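Local coordinates for glutathione peroxidase-like protein (Trypanosoma brucei, PDB 3DWV) that probably reduces hydroperoxides as a peroxidase of the glutathione peroxidase family, taking its reducing equivalents from tryparedoxin, at residues A23-F27 / I155-V160; V31-H36 / P114-K118; L50-V54 / Y130-K134; A68-N73 / A111-I115. The protein carries 1 engineered substitution. Residue numbers count along the deposited sequence, not the author numbering.

Contact 1: A23-F27 / I155-V160; sequences ASSIF and IDRDGV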
loop_
_atom_site.group_PDB
_atom_site.type_symbol
_atom_site.label_atom_id
_atom_site.label_comp_id
_atom_site.label_asym_id
_atom_site.label_seq_id
_atom_site.Cartn_x
_atom_site.Cartn_y
_atom_site.Cartn_z
ATOM N N ALA A 23 -11.904 14.355 5.963
ATOM C CA ALA A 23 -10.571 13.750 5.897
ATOM C C ALA A 23 -9.519 14.634 5.237
ATOM O O ALA A 23 -9.712 15.218 4.174
ATOM C CB ALA A 23 -10.612 12.440 5.111
ATOM N N SER A 24 -8.349 14.739 5.851
ATOM C CA SER A 24 -7.316 15.603 5.313
ATOM C C SER A 24 -5.934 14.940 5.360
ATOM O O SER A 24 -4.952 15.526 4.911
ATOM C CB SER A 24 -7.259 16.919 6.100
ATOM O OG SER A 24 -6.808 16.680 7.431
ATOM N N SER A 25 -5.892 13.728 5.938
ATOM C CA SER A 25 -4.643 12.959 5.919
ATOM C C SER A 25 -4.924 11.484 6.216
ATOM O O SER A 25 -6.015 11.185 6.691
ATOM C CB SER A 25 -3.596 13.473 6.900
ATOM O OG SER A 25 -3.738 12.981 8.203
ATOM N N ILE A 26 -3.926 10.622 5.979
ATOM C CA ILE A 26 -4.183 9.199 6.327
ATOM C C ILE A 26 -4.389 8.984 7.806
ATOM O O ILE A 26 -4.917 7.972 8.273
ATOM C CB ILE A 26 -2.982 8.343 5.869
ATOM C CG1 ILE A 26 -1.663 8.701 6.577
ATOM C CG2 ILE A 26 -2.844 8.376 4.354
ATOM C CD1 ILE A 26 -0.572 7.681 6.337
ATOM N N PHE A 27 -3.927 9.919 8.625
ATOM C CA PHE A 27 -3.903 9.716 10.091
ATOM C C PHE A 27 -5.302 9.851 10.666
ATOM O O PHE A 27 -5.488 9.706 11.886
ATOM C CB PHE A 27 -2.924 10.703 10.765
ATOM C CG PHE A 27 -1.507 10.517 10.218
ATOM C CD1 PHE A 27 -0.844 9.318 10.382
ATOM C CD2 PHE A 27 -0.879 11.547 9.543
ATOM C CE1 PHE A 27 0.438 9.140 9.887
ATOM C CE2 PHE A 27 0.405 11.393 9.054
ATOM C CZ PHE A 27 1.047 10.190 9.226
ATOM N N ILE A 155 3.027 9.013 0.450
ATOM C CA ILE A 155 2.402 9.894 1.426
ATOM C C ILE A 155 3.420 10.957 1.874
ATOM O O ILE A 155 4.589 10.591 2.176
ATOM C CB ILE A 155 1.979 9.058 2.638
ATOM C CG1 ILE A 155 1.199 7.780 2.257
ATOM C CG2 ILE A 155 1.241 9.952 3.625
ATOM C CD1 ILE A 155 -0.034 8.004 1.404
ATOM N N ASP A 156 3.052 12.226 1.934
ATOM C CA ASP A 156 4.033 13.258 2.340
ATOM C C ASP A 156 4.168 13.357 3.855
ATOM O O ASP A 156 3.569 12.574 4.597
ATOM C CB ASP A 156 3.712 14.571 1.630
ATOM C CG ASP A 156 2.500 15.315 2.128
ATOM O OD1 ASP A 156 1.962 14.941 3.188
ATOM O OD2 ASP A 156 2.014 16.306 1.498
ATOM N N ARG A 157 4.972 14.313 4.334
ATOM C CA ARG A 157 5.252 14.614 5.716
ATOM C C ARG A 157 4.002 14.927 6.540
ATOM O O ARG A 157 4.057 14.701 7.765
ATOM C CB ARG A 157 6.217 15.806 5.898
ATOM C CG ARG A 157 7.371 15.912 4.919
ATOM C CD ARG A 157 8.423 16.964 5.261
ATOM N NE ARG A 157 9.127 17.587 4.151
ATOM C CZ ARG A 157 10.404 17.822 3.906
ATOM N NH1 ARG A 157 11.368 17.474 4.752
ATOM N NH2 ARG A 157 10.798 18.433 2.775
ATOM N N ASP A 158 2.933 15.413 5.919
ATOM C CA ASP A 158 1.649 15.750 6.503
ATOM C C ASP A 158 0.604 14.625 6.441
ATOM O O ASP A 158 -0.558 14.833 6.837
ATOM C CB ASP A 158 1.009 16.961 5.806
ATOM C CG ASP A 158 1.857 18.204 5.893
ATOM O OD1 ASP A 158 2.370 18.463 7.001
ATOM O OD2 ASP A 158 2.011 18.901 4.867
ATOM N N GLY A 159 0.958 13.456 5.940
ATOM C CA GLY A 159 0.056 12.334 5.769
ATOM C C GLY A 159 -0.844 12.418 4.563
ATOM O O GLY A 159 -1.847 11.712 4.435
ATOM N N VAL A 160 -0.555 13.302 3.612
ATOM C CA VAL A 160 -1.341 13.422 2.386
ATOM C C VAL A 160 -0.811 12.576 1.227
ATOM O O VAL A 160 0.400 12.625 0.950
ATOM C CB VAL A 160 -1.337 14.900 1.942
ATOM C CG1 VAL A 160 -2.363 15.135 0.856
ATOM C CG2 VAL A 160 -1.570 15.813 3.141
#

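Contact 2: V31-H36 / P114-K118; sequences VLDADH and PIMAK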
loop_
_atom_site.group_PDB
_atom_site.type_symbol
_atom_site.label_atom_id
_atom_site.label_comp_id
_atom_site.label_asym_id
_atom_site.label_seq_id
_atom_site.Cartn_x
_atom_site.Cartn_y
_atom_site.Cartn_z
ATOM N N VAL A 31 -6.312 1.833 11.778
ATOM C CA VAL A 31 -5.490 0.719 11.269
ATOM C C VAL A 31 -5.217 -0.234 12.406
ATOM O O VAL A 31 -4.764 0.082 13.521
ATOM C CB VAL A 31 -4.193 1.269 10.627
ATOM C CG1 VAL A 31 -3.249 0.184 10.182
ATOM C CG2 VAL A 31 -4.501 2.215 9.439
ATOM N N LEU A 32 -5.493 -1.508 12.107
ATOM C CA LEU A 32 -5.050 -2.616 12.947
ATOM C C LEU A 32 -3.859 -3.349 12.314
ATOM O O LEU A 32 -3.808 -3.572 11.077
ATOM C CB LEU A 32 -6.170 -3.627 13.204
ATOM C CG LEU A 32 -7.515 -3.117 13.722
ATOM C CD1 LEU A 32 -8.384 -4.347 14.045
ATOM C CD2 LEU A 32 -7.388 -2.194 14.931
ATOM N N ASP A 33 -2.893 -3.703 13.189
ATOM C CA ASP A 33 -1.731 -4.485 12.749
ATOM C C ASP A 33 -2.100 -5.949 12.504
ATOM O O ASP A 33 -3.240 -6.359 12.660
ATOM C CB ASP A 33 -0.612 -4.424 13.771
ATOM C CG ASP A 33 -0.867 -5.045 15.128
ATOM O OD1 ASP A 33 -1.700 -5.953 15.249
ATOM O OD2 ASP A 33 -0.197 -4.648 16.130
ATOM N N ALA A 34 -1.088 -6.763 12.167
ATOM C CA ALA A 34 -1.364 -8.148 11.784
ATOM C C ALA A 34 -1.904 -9.009 12.921
ATOM O O ALA A 34 -2.461 -10.078 12.654
ATOM C CB ALA A 34 -0.093 -8.752 11.192
ATOM N N ASP A 35 -1.768 -8.576 14.173
ATOM C CA ASP A 35 -2.353 -9.280 15.307
ATOM C C ASP A 35 -3.662 -8.610 15.710
ATOM O O ASP A 35 -4.220 -8.921 16.765
ATOM C CB ASP A 35 -1.465 -9.323 16.553
ATOM C CG ASP A 35 0.010 -9.368 16.222
ATOM O OD1 ASP A 35 0.451 -10.456 15.778
ATOM O OD2 ASP A 35 0.660 -8.314 16.424
ATOM N N HIS A 36 -4.127 -7.724 14.852
ATOM C CA HIS A 36 -5.408 -7.082 15.087
ATOM C C HIS A 36 -5.358 -6.201 16.305
ATOM O O HIS A 36 -6.353 -5.981 17.002
ATOM C CB HIS A 36 -6.446 -8.214 15.193
ATOM C CG HIS A 36 -6.655 -8.660 13.760
ATOM N ND1 HIS A 36 -6.238 -9.879 13.297
ATOM C CD2 HIS A 36 -7.216 -8.016 12.703
ATOM C CE1 HIS A 36 -6.538 -10.001 12.026
ATOM N NE2 HIS A 36 -7.131 -8.884 11.645
ATOM N N PRO A 114 6.558 -3.377 8.112
ATOM C CA PRO A 114 5.284 -3.758 8.733
ATOM C C PRO A 114 4.179 -4.177 7.776
ATOM O O PRO A 114 3.915 -3.557 6.743
ATOM C CB PRO A 114 4.830 -2.475 9.454
ATOM C CG PRO A 114 6.155 -1.823 9.787
ATOM C CD PRO A 114 6.931 -1.990 8.478
ATOM N N ILE A 115 3.503 -5.251 8.227
ATOM C CA ILE A 115 2.346 -5.756 7.486
ATOM C C ILE A 115 1.138 -5.673 8.414
ATOM O O ILE A 115 1.176 -6.057 9.588
ATOM C CB ILE A 115 2.511 -7.194 6.986
ATOM C CG1 ILE A 115 3.802 -7.398 6.192
ATOM C CG2 ILE A 115 1.313 -7.659 6.180
ATOM C CD1 ILE A 115 4.277 -8.824 6.122
ATOM N N MET A 116 0.080 -5.139 7.850
ATOM C CA MET A 116 -1.111 -4.855 8.650
ATOM C C MET A 116 -2.090 -6.022 8.575
ATOM O O MET A 116 -1.878 -7.016 7.861
ATOM C CB MET A 116 -1.718 -3.511 8.224
ATOM C CG MET A 116 -0.721 -2.343 8.299
ATOM S SD MET A 116 -0.278 -1.868 9.992
ATOM C CE MET A 116 1.423 -2.419 10.103
ATOM N N ALA A 117 -3.185 -5.914 9.356
ATOM C CA ALA A 117 -4.233 -6.931 9.196
ATOM C C ALA A 117 -4.908 -6.844 7.827
ATOM O O ALA A 117 -4.948 -5.718 7.273
ATOM C CB ALA A 117 -5.323 -6.739 10.250
ATOM N N LYS A 118 -5.437 -7.947 7.310
ATOM C CA LYS A 118 -6.108 -8.034 6.008
ATOM C C LYS A 118 -7.336 -7.162 5.947
ATOM O O LYS A 118 -8.070 -7.052 6.937
ATOM C CB LYS A 118 -6.530 -9.487 5.701
ATOM C CG LYS A 118 -5.288 -10.344 5.429
ATOM C CD LYS A 118 -5.580 -11.779 5.011
ATOM C CE LYS A 118 -4.457 -12.291 4.095
ATOM N NZ LYS A 118 -4.354 -13.778 4.095
HETATM O O HOH W 1 1.973 -5.777 12.042
HETATM O O HOH W 2 -8.523 -8.298 9.342
#

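Contact 3: L50-V54 / Y130-K134; sequences LIYNV and YEYMK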
loop_
_atom_site.group_PDB
_atom_site.type_symbol
_atom_site.label_atom_id
_atom_site.label_comp_id
_atom_site.label_asym_id
_atom_site.label_seq_id
_atom_site.Cartn_x
_atom_site.Cartn_y
_atom_site.Cartn_z
ATOM N N LEU A 50 5.480 4.997 2.135
ATOM C CA LEU A 50 4.870 4.355 0.990
ATOM C C LEU A 50 3.901 3.276 1.482
ATOM O O LEU A 50 4.374 2.491 2.315
ATOM C CB LEU A 50 5.909 3.615 0.150
ATOM C CG LEU A 50 6.437 4.208 -1.132
ATOM C CD1 LEU A 50 7.385 3.192 -1.772
ATOM C CD2 LEU A 50 5.336 4.640 -2.085
ATOM N N ILE A 51 2.671 3.294 0.961
ATOM C CA ILE A 51 1.693 2.288 1.401
ATOM C C ILE A 51 1.309 1.407 0.225
ATOM O O ILE A 51 0.725 1.865 -0.762
ATOM C CB ILE A 51 0.446 2.910 2.031
ATOM C CG1 ILE A 51 0.824 3.835 3.210
ATOM C CG2 ILE A 51 -0.537 1.812 2.441
ATOM C CD1 ILE A 51 -0.420 4.527 3.809
ATOM N N TYR A 52 1.702 0.133 0.392
ATOM C CA TYR A 52 1.365 -0.880 -0.579
ATOM C C TYR A 52 0.215 -1.813 -0.205
ATOM O O TYR A 52 0.116 -2.127 0.994
ATOM C CB TYR A 52 2.577 -1.786 -0.739
ATOM C CG TYR A 52 3.785 -1.268 -1.468
ATOM C CD1 TYR A 52 4.763 -0.517 -0.848
ATOM C CD2 TYR A 52 3.947 -1.570 -2.826
ATOM C CE1 TYR A 52 5.878 -0.060 -1.560
ATOM C CE2 TYR A 52 5.057 -1.130 -3.522
ATOM C CZ TYR A 52 6.015 -0.372 -2.899
ATOM O OH TYR A 52 7.123 0.065 -3.599
ATOM N N ASN A 53 -0.593 -2.231 -1.167
ATOM C CA ASN A 53 -1.462 -3.402 -0.960
ATOM C C ASN A 53 -0.728 -4.664 -1.420
ATOM O O ASN A 53 -0.020 -4.604 -2.422
ATOM C CB ASN A 53 -2.812 -3.266 -1.681
ATOM C CG ASN A 53 -2.662 -3.114 -3.197
ATOM O OD1 ASN A 53 -2.249 -2.038 -3.635
ATOM N ND2 ASN A 53 -2.984 -4.113 -4.015
ATOM N N VAL A 54 -0.884 -5.772 -0.686
ATOM C CA VAL A 54 -0.098 -6.979 -1.034
ATOM C C VAL A 54 -1.071 -8.141 -1.021
ATOM O O VAL A 54 -2.290 -8.004 -0.767
ATOM C CB VAL A 54 1.098 -7.156 -0.080
ATOM C CG1 VAL A 54 1.996 -5.894 -0.058
ATOM C CG2 VAL A 54 0.627 -7.426 1.344
ATOM N N TYR A 130 -8.357 3.320 2.222
ATOM C CA TYR A 130 -8.169 3.065 0.789
ATOM C C TYR A 130 -9.125 3.943 -0.021
ATOM O O TYR A 130 -8.801 4.522 -1.067
ATOM C CB TYR A 130 -8.281 1.533 0.480
ATOM C CG TYR A 130 -6.856 1.023 0.432
ATOM C CD1 TYR A 130 -6.188 0.666 1.594
ATOM C CD2 TYR A 130 -6.191 0.940 -0.776
ATOM C CE1 TYR A 130 -4.884 0.224 1.558
ATOM C CE2 TYR A 130 -4.872 0.502 -0.796
ATOM C CZ TYR A 130 -4.211 0.137 0.368
ATOM O OH TYR A 130 -2.906 -0.314 0.357
ATOM N N GLU A 131 -10.378 4.071 0.426
ATOM C CA GLU A 131 -11.318 4.959 -0.275
ATOM C C GLU A 131 -10.760 6.359 -0.317
ATOM O O GLU A 131 -10.847 7.010 -1.387
ATOM C CB GLU A 131 -12.700 4.869 0.391
ATOM C CG GLU A 131 -13.170 3.407 0.108
ATOM C CD GLU A 131 -13.450 3.190 -1.364
ATOM O OE1 GLU A 131 -14.657 3.442 -1.661
ATOM O OE2 GLU A 131 -12.669 2.792 -2.285
ATOM N N TYR A 132 -10.172 6.763 0.802
ATOM C CA TYR A 132 -9.527 8.095 0.755
ATOM C C TYR A 132 -8.333 8.183 -0.172
ATOM O O TYR A 132 -8.218 9.150 -0.954
ATOM C CB TYR A 132 -9.132 8.441 2.207
ATOM C CG TYR A 132 -8.230 9.669 2.322
ATOM C CD1 TYR A 132 -8.691 10.963 2.054
ATOM C CD2 TYR A 132 -6.909 9.506 2.710
ATOM C CE1 TYR A 132 -7.837 12.060 2.175
ATOM C CE2 TYR A 132 -6.050 10.571 2.824
ATOM C CZ TYR A 132 -6.528 11.840 2.551
ATOM O OH TYR A 132 -5.626 12.875 2.683
ATOM N N MET A 133 -7.356 7.252 -0.109
ATOM C CA MET A 133 -6.171 7.365 -0.958
ATOM C C MET A 133 -6.552 7.228 -2.428
ATOM O O MET A 133 -6.032 7.952 -3.291
ATOM C CB MET A 133 -5.152 6.267 -0.575
ATOM C CG MET A 133 -4.553 6.486 0.801
ATOM S SD MET A 133 -3.190 5.350 1.170
ATOM C CE MET A 133 -3.868 3.719 0.899
ATOM N N LYS A 134 -7.494 6.309 -2.737
ATOM C CA LYS A 134 -7.891 6.082 -4.135
ATOM C C LYS A 134 -8.586 7.274 -4.745
ATOM O O LYS A 134 -8.442 7.573 -5.953
ATOM C CB LYS A 134 -8.825 4.859 -4.213
ATOM C CG LYS A 134 -8.114 3.525 -3.941
ATOM C CD LYS A 134 -9.123 2.487 -3.438
ATOM C CE LYS A 134 -10.064 2.023 -4.521
ATOM N NZ LYS A 134 -11.059 1.030 -3.991
HETATM O O HOH W 3 -1.716 0.486 -1.988
#

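Contact 4: A68-N73 / A111-I115; sequences ATTLYN and AEFPI. Unlike the reference sequence in segment 68-73: Thr-70 (reference Ala).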
loop_
_atom_site.group_PDB
_atom_site.type_symbol
_atom_site.label_atom_id
_atom_site.label_comp_id
_atom_site.label_asym_id
_atom_site.label_seq_id
_atom_site.Cartn_x
_atom_site.Cartn_y
_atom_site.Cartn_z
ATOM N N ALA A 68 9.737 -2.200 -3.119
ATOM C CA ALA A 68 9.368 -1.803 -1.730
ATOM C C ALA A 68 10.513 -2.112 -0.776
ATOM O O ALA A 68 10.802 -1.318 0.113
ATOM C CB ALA A 68 8.127 -2.525 -1.226
ATOM N N THR A 69 11.174 -3.261 -0.894
ATOM C CA THR A 69 12.177 -3.639 0.111
ATOM C C THR A 69 13.423 -2.778 -0.029
ATOM O O THR A 69 14.024 -2.307 0.957
ATOM C CB THR A 69 12.510 -5.126 -0.069
ATOM O OG1 THR A 69 11.315 -5.919 0.219
ATOM C CG2 THR A 69 13.620 -5.562 0.867
ATOM N N THR A 70 13.815 -2.603 -1.299
ATOM C CA THR A 70 14.933 -1.716 -1.578
ATOM C C THR A 70 14.724 -0.323 -0.997
ATOM O O THR A 70 15.638 0.203 -0.351
ATOM C CB THR A 70 15.150 -1.561 -3.091
ATOM O OG1 THR A 70 15.474 -2.874 -3.609
ATOM C CG2 THR A 70 16.320 -0.606 -3.342
ATOM N N LEU A 71 13.531 0.270 -1.215
ATOM C CA LEU A 71 13.331 1.642 -0.724
ATOM C C LEU A 71 13.278 1.659 0.791
ATOM O O LEU A 71 13.878 2.544 1.431
ATOM C CB LEU A 71 12.036 2.253 -1.255
ATOM C CG LEU A 71 11.998 2.540 -2.758
ATOM C CD1 LEU A 71 10.581 2.760 -3.283
ATOM C CD2 LEU A 71 12.883 3.733 -3.048
ATOM N N TYR A 72 12.566 0.723 1.381
ATOM C CA TYR A 72 12.532 0.585 2.834
ATOM C C TYR A 72 13.914 0.556 3.460
ATOM O O TYR A 72 14.261 1.310 4.385
ATOM C CB TYR A 72 11.773 -0.715 3.163
ATOM C CG TYR A 72 11.631 -0.903 4.654
ATOM C CD1 TYR A 72 10.872 -0.024 5.422
ATOM C CD2 TYR A 72 12.278 -1.957 5.275
ATOM C CE1 TYR A 72 10.725 -0.177 6.792
ATOM C CE2 TYR A 72 12.136 -2.120 6.655
ATOM C CZ TYR A 72 11.379 -1.241 7.390
ATOM O OH TYR A 72 11.288 -1.458 8.744
ATOM N N ASN A 73 14.786 -0.338 2.964
ATOM C CA ASN A 73 16.104 -0.508 3.582
ATOM C C ASN A 73 17.007 0.677 3.286
ATOM O O ASN A 73 17.833 1.074 4.118
ATOM C CB ASN A 73 16.751 -1.816 3.098
ATOM C CG ASN A 73 16.114 -3.056 3.715
ATOM O OD1 ASN A 73 15.660 -3.012 4.873
ATOM N ND2 ASN A 73 16.103 -4.130 2.927
ATOM N N ALA A 111 7.859 -9.961 4.930
ATOM C CA ALA A 111 8.685 -8.811 4.597
ATOM C C ALA A 111 9.398 -8.198 5.810
ATOM O O ALA A 111 9.109 -8.383 6.993
ATOM C CB ALA A 111 7.811 -7.757 3.936
ATOM N N GLU A 112 10.393 -7.336 5.505
ATOM C CA GLU A 112 11.139 -6.644 6.546
ATOM C C GLU A 112 10.373 -5.463 7.128
ATOM O O GLU A 112 10.676 -4.986 8.227
ATOM C CB GLU A 112 12.420 -6.164 5.874
ATOM C CG GLU A 112 13.538 -7.197 5.873
ATOM C CD GLU A 112 14.828 -6.474 5.477
ATOM O OE1 GLU A 112 15.353 -5.701 6.320
ATOM O OE2 GLU A 112 15.219 -6.701 4.322
ATOM N N PHE A 113 9.379 -4.985 6.368
ATOM C CA PHE A 113 8.593 -3.797 6.758
ATOM C C PHE A 113 7.292 -4.233 7.407
ATOM O O PHE A 113 6.954 -5.422 7.263
ATOM C CB PHE A 113 8.345 -2.902 5.548
ATOM C CG PHE A 113 8.054 -3.590 4.225
ATOM C CD1 PHE A 113 6.788 -4.049 3.934
ATOM C CD2 PHE A 113 8.993 -3.813 3.253
ATOM C CE1 PHE A 113 6.431 -4.665 2.745
ATOM C CE2 PHE A 113 8.698 -4.405 2.047
ATOM C CZ PHE A 113 7.408 -4.886 1.768
ATOM N N PRO A 114 6.558 -3.377 8.112
ATOM C CA PRO A 114 5.284 -3.758 8.733
ATOM C C PRO A 114 4.179 -4.177 7.776
ATOM O O PRO A 114 3.915 -3.557 6.743
ATOM C CB PRO A 114 4.830 -2.475 9.454
ATOM C CG PRO A 114 6.155 -1.823 9.787
ATOM C CD PRO A 114 6.931 -1.990 8.478
ATOM N N ILE A 115 3.503 -5.251 8.227
ATOM C CA ILE A 115 2.346 -5.756 7.486
ATOM C C ILE A 115 1.138 -5.673 8.414
ATOM O O ILE A 115 1.176 -6.057 9.588
ATOM C CB ILE A 115 2.511 -7.194 6.986
ATOM C CG1 ILE A 115 3.802 -7.398 6.192
ATOM C CG2 ILE A 115 1.313 -7.659 6.180
ATOM C CD1 ILE A 115 4.277 -8.824 6.122
#

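Contact 1: A23-F27 / I155-V160
Gly-159, Ile-26 and Ile-155 lose more surface here than the others, and they show how a hairpin loop can receive a passing N-terminal segment. Gly-159 ends a type I turn begun at Asp-156 and has a positive phi of 79°. With Asp-156 N bonded to Val-160 O and Gly-159 N to Asp-156 O, the loop is a classic G1 bulge hairpin between strands 152-155 and 161-165. Asp-156 OD1 reinforces it, accepting from Asp-158 N at 2.9 Å, an Asx turn, and from Val-160 N at 3.0 Å. The bare alpha carbon also makes room: Phe-27 CE2 comes within 3.4 Å of Gly-159 CA, where a beta carbon would clash. Ile-26 N donates to Gly-159 O over 2.8 Å, nearly in line, while Ile-26 CD1 meets Ile-155 CG2 at 4.0 Å. These two isoleucines extend the hydrophobic interior, both touching Ile-51 and helix 128-136. Ser-25, whose OG accepts from Phe-27 N in an ST turn, places its CB 3.3 Å from Asp-158 O. One directional backbone bond sets the register of the two segments, whereas apolar side chains and the absence of a beta carbon allow the close fit.

Contact 2: V31-H36 / P114-K118
At its start the segment 114-118 is tied to strand 81-86, with Pro-114 and Met-116 both backbone-bonded to Ala-84. Ile-115 turns its carbonyl to the partner: Ile-115 O lies 3.4 Å from Ala-34 CB, and water 1 joins it (2.6 Å) to Ala-34 N (3.2 Å). Met-116 follows, with SD 3.6 Å from Val-31 CG1 and CB 3.5 Å from Leu-32 O, next to Phe-85. Its backbone forms a single beta bridge with Asp-33, an isolated bridge by which a long loop of this thioredoxin-type domain is tied to the N-terminal region. On that side the chain turns away at once, through a type I turn from Asp-33 to His-36 and an Asx turn in which Asp-33 OD1 accepts from Asp-35 N at 2.8 Å. Ala-117 N then donates to Leu-32 O (3.0 Å, 167°), while Ala-117 CB sits 3.2 Å from Asp-33 O and 3.1 Å from His-36 NE2. Lys-118 joins through its carbonyl: water 2 stands 2.7 Å from Lys-118 O and 2.8 Å from His-36 NE2.

Contact 3: L50-V54 / Y130-K134
Strand 50-54 and helix 130-134 run at 116° to one another, their axes 11.8 Å apart at closest approach. The alpha carbons come no nearer than the 9.5 Å between Asn-53 and Tyr-130, so the helix reaches the strand through its side chains. Alternation along the strand decides which ones they meet: Ile-51 and Asn-53 point toward the helix, while Tyr-52 points away and packs on helix 64-75. From the helix, Met-133 and Tyr-130 lie one turn apart. Met-133 SD rests 3.9 Å from Ile-51 CD1. The longer Tyr-130 reaches the strand with its hydroxyl: Tyr-130 OH is 3.8 Å from Ile-51 CG2, 3.6 Å from Asn-53 CB and 3.5 Å from the backbone carbon Tyr-52 C. No direct hydrogen bond crosses the interface. Instead a water lies 2.7 Å from Tyr-130 OH and 3.1 Å from Asn-53 OD1, bridging the two side chains; Asn-53 ND2 is bound to Trp-148 O. A central strand with helix 128-136 on one face and helix 64-75 on the other is the three-layer alpha-beta-alpha sandwich of the thioredoxin fold.

Contact 4: A68-N73 / A111-I115
Tyr-72 lays one face of its ring over Phe-113: the beta carbon Phe-113 CB stands 3.7 Å from the Tyr-72 ring centroid and only 5° off the ring normal, a well-centred CH-pi contact. Farther along the same side chain, the edge of the Phe-113 ring is turned to the face of the tyrosine ring in a T-shaped pair, centroids 5.8 Å apart and planes at 74°. Phe-113 inserts against helix 64-75 between Tyr-72 and, one turn earlier, Ala-68; Phe-113 CE2 lies 3.8 Å from Ala-68 CB and 3.5 Å from Thr-69 OG1, which is near the ring plane. That hydroxyl is bonded to Tyr-65 O within the helix, so the aromatic edge meets a polar group already paired. Val-82 touches both side chains and sets the cluster against strand 81-86, an outermost strand of the sheet. Toward solvent, Asn-73 ND2 donates to Glu-112 OE2 over 3.1 Å at 166°. Asn-73 OD1 and Glu-112 OE1 lie 3.1 Å apart; both are acceptors, and Lys-76 NZ faces them, hydrogen-bonded to the asparagine and in a long, weak ion pair with the glutamate. The chemistry is graded: an aromatic anchor inside, a polar link at the exposed edge.

The centre of contact 3 is about 4 Å from the centre of the chain. Contact 1 packs against it, Ser-25 N lying 3.4 Å from Tyr-132 OH, and on the other face of the sheet contact 4 touches it too, Tyr-52 CE1 lying 3.4 Å from Ala-68 CB. Contact 2 comes only to about 5 Å of contact 3 at nearest atoms. Contacts 2 and 4 share Pro-114 and Ile-115, so one loop bonds in turn to helix 64-75 and to 31-36; their centres are about 15 Å apart. None of the four contains the predicted active-site Cys-58, disulfide-bonded here to Cys-106, yet it lies in the sequence between strand 49-54 and helix 64-75.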